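Local coordinates for protein N-acetylneuraminate lyase (Peptoclostridium difficile NAP08, PDB 4WOQ) that belongs to the dihydrodipicolinate synthetase family of TIM-barrel proteins and assembles from four chains, at residues S20-S25 against T219-G224; F63-D68 against Y278-M283. One frame throughout, in Å; residues are numbered along the deposited sequence.

Contact 1 (S20-S25 against T219-G224); sequences SALLVS and TFNVNG
Asn-221 and Phe-220, near the N-terminal end of helix 220-235, meet Ser-20 and Ala-21 of strand 17-21 and Leu-23 of the loop beyond. This is the closure of the TIM barrel, where the first strand of the closed parallel sheet lies beside the eighth, 214-217, and the chain that follows it.

One hydrogen bond joins the segments. Asn-221 ND2 donates to Ala-21 O at 2.9 Å, with an N-H...O angle of 160°. The acceptor lies close to the amide plane, but the donor is tilted 35° from the carbonyl plane of Ala-21. Both ends of this buried amide are engaged. ND2 also bonds Ser-218 O, just before the segment, and OD1 accepts from Asn-44 of helix 34-46. These bonds fix the rotation of the amide and tie it to strand 17-21, to the residue after strand 214-217 and to helix 34-46.

Asn-44 OD1 is hydrogen-bonded to Ser-20 OG. The same OG packs against Phe-220, 3.1 Å from its CB. Its place follows from chi1 of -77°, which sets OG beside the backbone N. The Phe-220 ring leads away, and Ser-20 CA lies at its edge, near the ring plane.

The apolar part is small. The side chain of Leu-23 crosses that of Asn-221 at a slant, and Leu-23 CD1 is 4.0 Å from Asn-221 CB. Ile-265 and Leu-269 of helix 261-270 also touch Leu-23. At the amide end, Leu-23 CG lies 3.3 Å from Asn-221 ND2.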
loop_
_atom_site.group_PDB
_atom_site.type_symbol
_atom_site.label_atom_id
_atom_site.label_comp_id
_atom_site.label_asym_id
_atom_site.label_seq_id
_atom_site.Cartn_x
_atom_site.Cartn_y
_atom_site.Cartn_z
ATOM N N SER A 20 15.228 1.984 26.990
ATOM C CA SER A 20 15.210 0.674 26.362
ATOM C C SER A 20 13.774 0.180 26.389
ATOM O O SER A 20 13.119 0.226 27.432
ATOM C CB SER A 20 16.085 -0.324 27.129
ATOM O OG SER A 20 17.458 -0.128 26.875
ATOM N N ALA A 21 13.269 -0.250 25.238
ATOM C CA ALA A 21 11.927 -0.805 25.188
ATOM C C ALA A 21 12.204 -2.146 25.859
ATOM O O ALA A 21 12.828 -3.023 25.265
ATOM C CB ALA A 21 11.485 -0.995 23.746
ATOM N N LEU A 22 11.770 -2.282 27.108
ATOM C CA LEU A 22 12.021 -3.484 27.901
ATOM C C LEU A 22 11.553 -4.827 27.355
ATOM O O LEU A 22 10.369 -5.041 27.081
ATOM C CB LEU A 22 11.461 -3.298 29.321
ATOM C CG LEU A 22 11.725 -4.450 30.307
ATOM C CD1 LEU A 22 13.213 -4.782 30.355
ATOM C CD2 LEU A 22 11.235 -4.064 31.676
ATOM N N LEU A 23 12.513 -5.735 27.206
ATOM C CA LEU A 23 12.242 -7.089 26.748
ATOM C C LEU A 23 11.799 -7.869 27.980
ATOM O O LEU A 23 12.173 -7.520 29.101
ATOM C CB LEU A 23 13.514 -7.739 26.198
ATOM C CG LEU A 23 14.093 -7.335 24.846
ATOM C CD1 LEU A 23 15.492 -7.931 24.715
ATOM C CD2 LEU A 23 13.186 -7.831 23.718
ATOM N N VAL A 24 11.014 -8.921 27.776
ATOM C CA VAL A 24 10.555 -9.754 28.886
ATOM C C VAL A 24 11.044 -11.188 28.683
ATOM O O VAL A 24 11.093 -11.683 27.554
ATOM C CB VAL A 24 9.012 -9.752 28.995
ATOM C CG1 VAL A 24 8.566 -10.774 30.021
ATOM C CG2 VAL A 24 8.516 -8.363 29.385
ATOM N N SER A 25 11.417 -11.844 29.777
ATOM C CA SER A 25 11.905 -13.220 29.718
ATOM C C SER A 25 10.782 -14.237 29.878
ATOM O O SER A 25 10.006 -14.169 30.828
ATOM C CB SER A 25 12.948 -13.455 30.814
ATOM O OG SER A 25 13.225 -14.841 30.961
ATOM N N THR A 219 16.862 -2.261 20.580
ATOM C CA THR A 219 18.255 -2.680 20.553
ATOM C C THR A 219 19.052 -2.106 21.724
ATOM O O THR A 219 20.148 -2.577 22.011
ATOM C CB THR A 219 18.963 -2.286 19.223
ATOM O OG1 THR A 219 19.007 -0.863 19.099
ATOM C CG2 THR A 219 18.231 -2.876 18.026
ATOM N N PHE A 220 18.507 -1.102 22.404
ATOM C CA PHE A 220 19.214 -0.503 23.532
ATOM C C PHE A 220 19.431 -1.515 24.660
ATOM O O PHE A 220 20.260 -1.302 25.542
ATOM C CB PHE A 220 18.449 0.705 24.084
ATOM C CG PHE A 220 18.230 1.815 23.082
ATOM C CD1 PHE A 220 18.967 1.878 21.902
ATOM C CD2 PHE A 220 17.287 2.810 23.332
ATOM C CE1 PHE A 220 18.763 2.914 20.989
ATOM C CE2 PHE A 220 17.079 3.846 22.428
ATOM C CZ PHE A 220 17.817 3.900 21.253
ATOM N N ASN A 221 18.674 -2.607 24.638
ATOM C CA ASN A 221 18.797 -3.641 25.660
ATOM C C ASN A 221 20.192 -4.271 25.654
ATOM O O ASN A 221 20.597 -4.902 26.631
ATOM C CB ASN A 221 17.742 -4.734 25.447
ATOM C CG ASN A 221 16.358 -4.313 25.914
ATOM O OD1 ASN A 221 16.150 -4.015 27.093
ATOM N ND2 ASN A 221 15.404 -4.288 24.989
ATOM N N VAL A 222 20.920 -4.102 24.553
ATOM C CA VAL A 222 22.263 -4.658 24.441
ATOM C C VAL A 222 23.251 -3.700 23.789
ATOM O O VAL A 222 24.466 -3.880 23.898
ATOM C CB VAL A 222 22.270 -5.972 23.627
ATOM C CG1 VAL A 222 21.520 -7.058 24.381
ATOM C CG2 VAL A 222 21.651 -5.739 22.258
ATOM N N ASN A 223 22.738 -2.677 23.118
ATOM C CA ASN A 223 23.607 -1.722 22.446
ATOM C C ASN A 223 23.443 -0.328 23.033
ATOM O O ASN A 223 23.744 0.671 22.379
ATOM C CB ASN A 223 23.289 -1.707 20.948
ATOM C CG ASN A 223 24.342 -0.979 20.133
ATOM O OD1 ASN A 223 25.524 -1.331 20.166
ATOM N ND2 ASN A 223 23.915 0.038 19.388
ATOM N N GLY A 224 22.976 -0.276 24.277
ATOM C CA GLY A 224 22.752 0.994 24.942
ATOM C C GLY A 224 23.894 1.992 24.922
ATOM O O GLY A 224 23.668 3.184 24.707
#

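Contact 2 (F63-D68 against Y278-M283); sequences FMLSTD and YCRQPM
Met-64 and Arg-280 face each other in the loops of this TIM barrel with their CA atoms 7.2 Å apart, the closest such pair between the segments, so side chains do most of the bridging. Segment 63-68 leaves a short 3-10 turn at Phe-63 and Met-64 and enters helix 67-81, with Ser-66 as its N-cap. Segment 278-283 is an irregular loop between helices 261-270 and 288-301. A cis peptide bond precedes Pro-282, and Met-283 N bonds back to Arg-280 O. The contact therefore joins a loop leading into a barrel helix to the C-terminal helical part of the chain.

Arg-280 reaches across with a chain bent at chi2 and chi3. NH1 is held chiefly by a salt bridge to Glu-69 of helix 67-81. Glu-69 also accepts from Ser-66 N, so one carboxylate serves both segments. Arg-280 NH2 adds a weak hydrogen bond to Met-64 O, 3.1 Å long and bent to 127°. One face of the guanidinium is covered by Leu-65, whose CD2 sits over its centre, 3.6 Å from Arg-280 CZ. The charged group is thus held at NH1 and, weakly, at NH2, and covered on one face by a methyl.

Met-64 lies alongside Arg-280, pointing the opposite way. The turn at chi3 (-71°) carries its end methyl against the base of the arginine, with Met-64 CE 3.5 Å from Arg-280 CB. Met-283, with its end stretched out, crosses Met-64 at an angle. Phe-124 of the second subunit packs on Pro-282 and Met-283, so the site borders a subunit interface. Met-283 CG and SD each lie 3.8 Å from Met-64 CE.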
loop_
_atom_site.group_PDB
_atom_site.type_symbol
_atom_site.label_atom_id
_atom_site.label_comp_id
_atom_site.label_asym_id
_atom_site.label_seq_id
_atom_site.Cartn_x
_atom_site.Cartn_y
_atom_site.Cartn_z
ATOM N N PHE A 63 1.359 -7.156 23.603
ATOM C CA PHE A 63 0.112 -7.615 22.994
ATOM C C PHE A 63 -0.136 -9.112 22.880
ATOM O O PHE A 63 -1.196 -9.534 22.412
ATOM C CB PHE A 63 -0.064 -6.934 21.640
ATOM C CG PHE A 63 -0.164 -5.447 21.744
ATOM C CD1 PHE A 63 -1.274 -4.858 22.337
ATOM C CD2 PHE A 63 0.878 -4.636 21.314
ATOM C CE1 PHE A 63 -1.347 -3.477 22.505
ATOM C CE2 PHE A 63 0.819 -3.251 21.477
ATOM C CZ PHE A 63 -0.299 -2.670 22.077
ATOM N N MET A 64 0.825 -9.917 23.317
ATOM C CA MET A 64 0.652 -11.365 23.291
ATOM C C MET A 64 0.380 -11.819 24.724
ATOM O O MET A 64 0.303 -13.013 25.008
ATOM C CB MET A 64 1.917 -12.057 22.761
ATOM C CG MET A 64 2.291 -11.683 21.331
ATOM S SD MET A 64 3.473 -12.839 20.559
ATOM C CE MET A 64 4.962 -12.462 21.473
ATOM N N LEU A 65 0.223 -10.853 25.623
ATOM C CA LEU A 65 -0.005 -11.144 27.029
ATOM C C LEU A 65 -1.412 -10.835 27.521
ATOM O O LEU A 65 -2.161 -10.071 26.901
ATOM C CB LEU A 65 0.989 -10.347 27.875
ATOM C CG LEU A 65 2.458 -10.459 27.457
ATOM C CD1 LEU A 65 3.304 -9.489 28.276
ATOM C CD2 LEU A 65 2.939 -11.901 27.634
ATOM N N SER A 66 -1.762 -11.441 28.652
ATOM C CA SER A 66 -3.057 -11.206 29.282
ATOM C C SER A 66 -2.878 -9.951 30.137
ATOM O O SER A 66 -1.751 -9.560 30.447
ATOM C CB SER A 66 -3.426 -12.378 30.187
ATOM O OG SER A 66 -2.587 -12.402 31.328
ATOM N N THR A 67 -3.980 -9.323 30.520
ATOM C CA THR A 67 -3.920 -8.126 31.346
ATOM C C THR A 67 -3.231 -8.393 32.690
ATOM O O THR A 67 -2.454 -7.569 33.164
ATOM C CB THR A 67 -5.328 -7.578 31.619
ATOM O OG1 THR A 67 -5.984 -7.336 30.375
ATOM C CG2 THR A 67 -5.256 -6.278 32.405
ATOM N N ASP A 68 -3.514 -9.539 33.304
ATOM C CA ASP A 68 -2.892 -9.860 34.589
ATOM C C ASP A 68 -1.379 -10.018 34.446
ATOM O O ASP A 68 -0.628 -9.645 35.346
ATOM C CB ASP A 68 -3.519 -11.121 35.206
ATOM C CG ASP A 68 -4.904 -10.853 35.794
ATOM O OD1 ASP A 68 -5.112 -9.751 36.347
ATOM O OD2 ASP A 68 -5.784 -11.737 35.721
ATOM N N TYR A 278 13.068 -17.227 26.082
ATOM C CA TYR A 278 12.336 -17.357 24.821
ATOM C C TYR A 278 11.357 -16.214 24.560
ATOM O O TYR A 278 11.154 -15.341 25.398
ATOM C CB TYR A 278 11.506 -18.646 24.811
ATOM C CG TYR A 278 12.263 -19.950 24.926
ATOM C CD1 TYR A 278 12.903 -20.319 26.115
ATOM C CD2 TYR A 278 12.304 -20.839 23.850
ATOM C CE1 TYR A 278 13.564 -21.551 26.222
ATOM C CE2 TYR A 278 12.961 -22.064 23.945
ATOM C CZ TYR A 278 13.585 -22.415 25.128
ATOM O OH TYR A 278 14.228 -23.629 25.200
ATOM N N CYS A 279 10.754 -16.253 23.376
ATOM C CA CYS A 279 9.727 -15.297 22.962
ATOM C C CYS A 279 8.428 -16.103 22.976
ATOM O O CYS A 279 8.448 -17.320 22.789
ATOM C CB CYS A 279 9.961 -14.798 21.529
ATOM S SG CYS A 279 11.376 -13.720 21.275
ATOM N N ARG A 280 7.305 -15.433 23.189
ATOM C CA ARG A 280 6.015 -16.109 23.205
ATOM C C ARG A 280 5.650 -16.623 21.816
ATOM O O ARG A 280 5.842 -15.929 20.813
ATOM C CB ARG A 280 4.916 -15.146 23.666
ATOM C CG ARG A 280 5.160 -14.521 25.024
ATOM C CD ARG A 280 4.528 -15.322 26.151
ATOM N NE ARG A 280 3.071 -15.247 26.109
ATOM C CZ ARG A 280 2.283 -15.361 27.174
ATOM N NH1 ARG A 280 2.809 -15.558 28.381
ATOM N NH2 ARG A 280 0.967 -15.270 27.035
ATOM N N GLN A 281 5.128 -17.842 21.755
ATOM C CA GLN A 281 4.690 -18.403 20.487
ATOM C C GLN A 281 3.510 -17.516 20.074
ATOM O O GLN A 281 2.864 -16.911 20.932
ATOM C CB GLN A 281 4.217 -19.842 20.686
ATOM C CG GLN A 281 5.325 -20.852 20.954
ATOM C CD GLN A 281 6.253 -21.025 19.763
ATOM O OE1 GLN A 281 5.869 -20.781 18.616
ATOM N NE2 GLN A 281 7.475 -21.461 20.030
ATOM N N PRO A 282 3.193 -17.445 18.771
ATOM C CA PRO A 282 3.823 -18.115 17.634
ATOM C C PRO A 282 5.162 -17.553 17.141
ATOM O O PRO A 282 5.573 -17.848 16.016
ATOM C CB PRO A 282 2.736 -18.051 16.570
ATOM C CG PRO A 282 2.149 -16.710 16.816
ATOM C CD PRO A 282 2.021 -16.669 18.322
ATOM N N MET A 283 5.835 -16.734 17.949
ATOM C CA MET A 283 7.153 -16.241 17.537
ATOM C C MET A 283 8.067 -17.462 17.637
ATOM O O MET A 283 8.286 -17.993 18.723
ATOM C CB MET A 283 7.672 -15.151 18.473
ATOM C CG MET A 283 6.849 -13.882 18.469
ATOM S SD MET A 283 7.833 -12.450 18.926
ATOM C CE MET A 283 6.828 -11.115 18.107
#

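The two contacts lie in one TIM-barrel chain, with centres about 17 Å apart. Their nearest atoms are about 4 Å apart, without touching. Their segments alternate along the chain in the order 20-25, 63-68, 219-224, 278-283. Contact 1 is deep, its centre about 8 Å from the centre of the chain, where strand 17-21 meets helix 220-235. Contact 2 is farther out, its centre about 16 Å from the centre of the chain, beside a second subunit. Helix 261-270 links them, since its side chains touch Leu-23 and Val-222 as well as Cys-279 and Met-283. Lys-266 on it bonds Val-24 O and Tyr-278 O. Barrel closure and the loop before helix 288-301 thus share one helix.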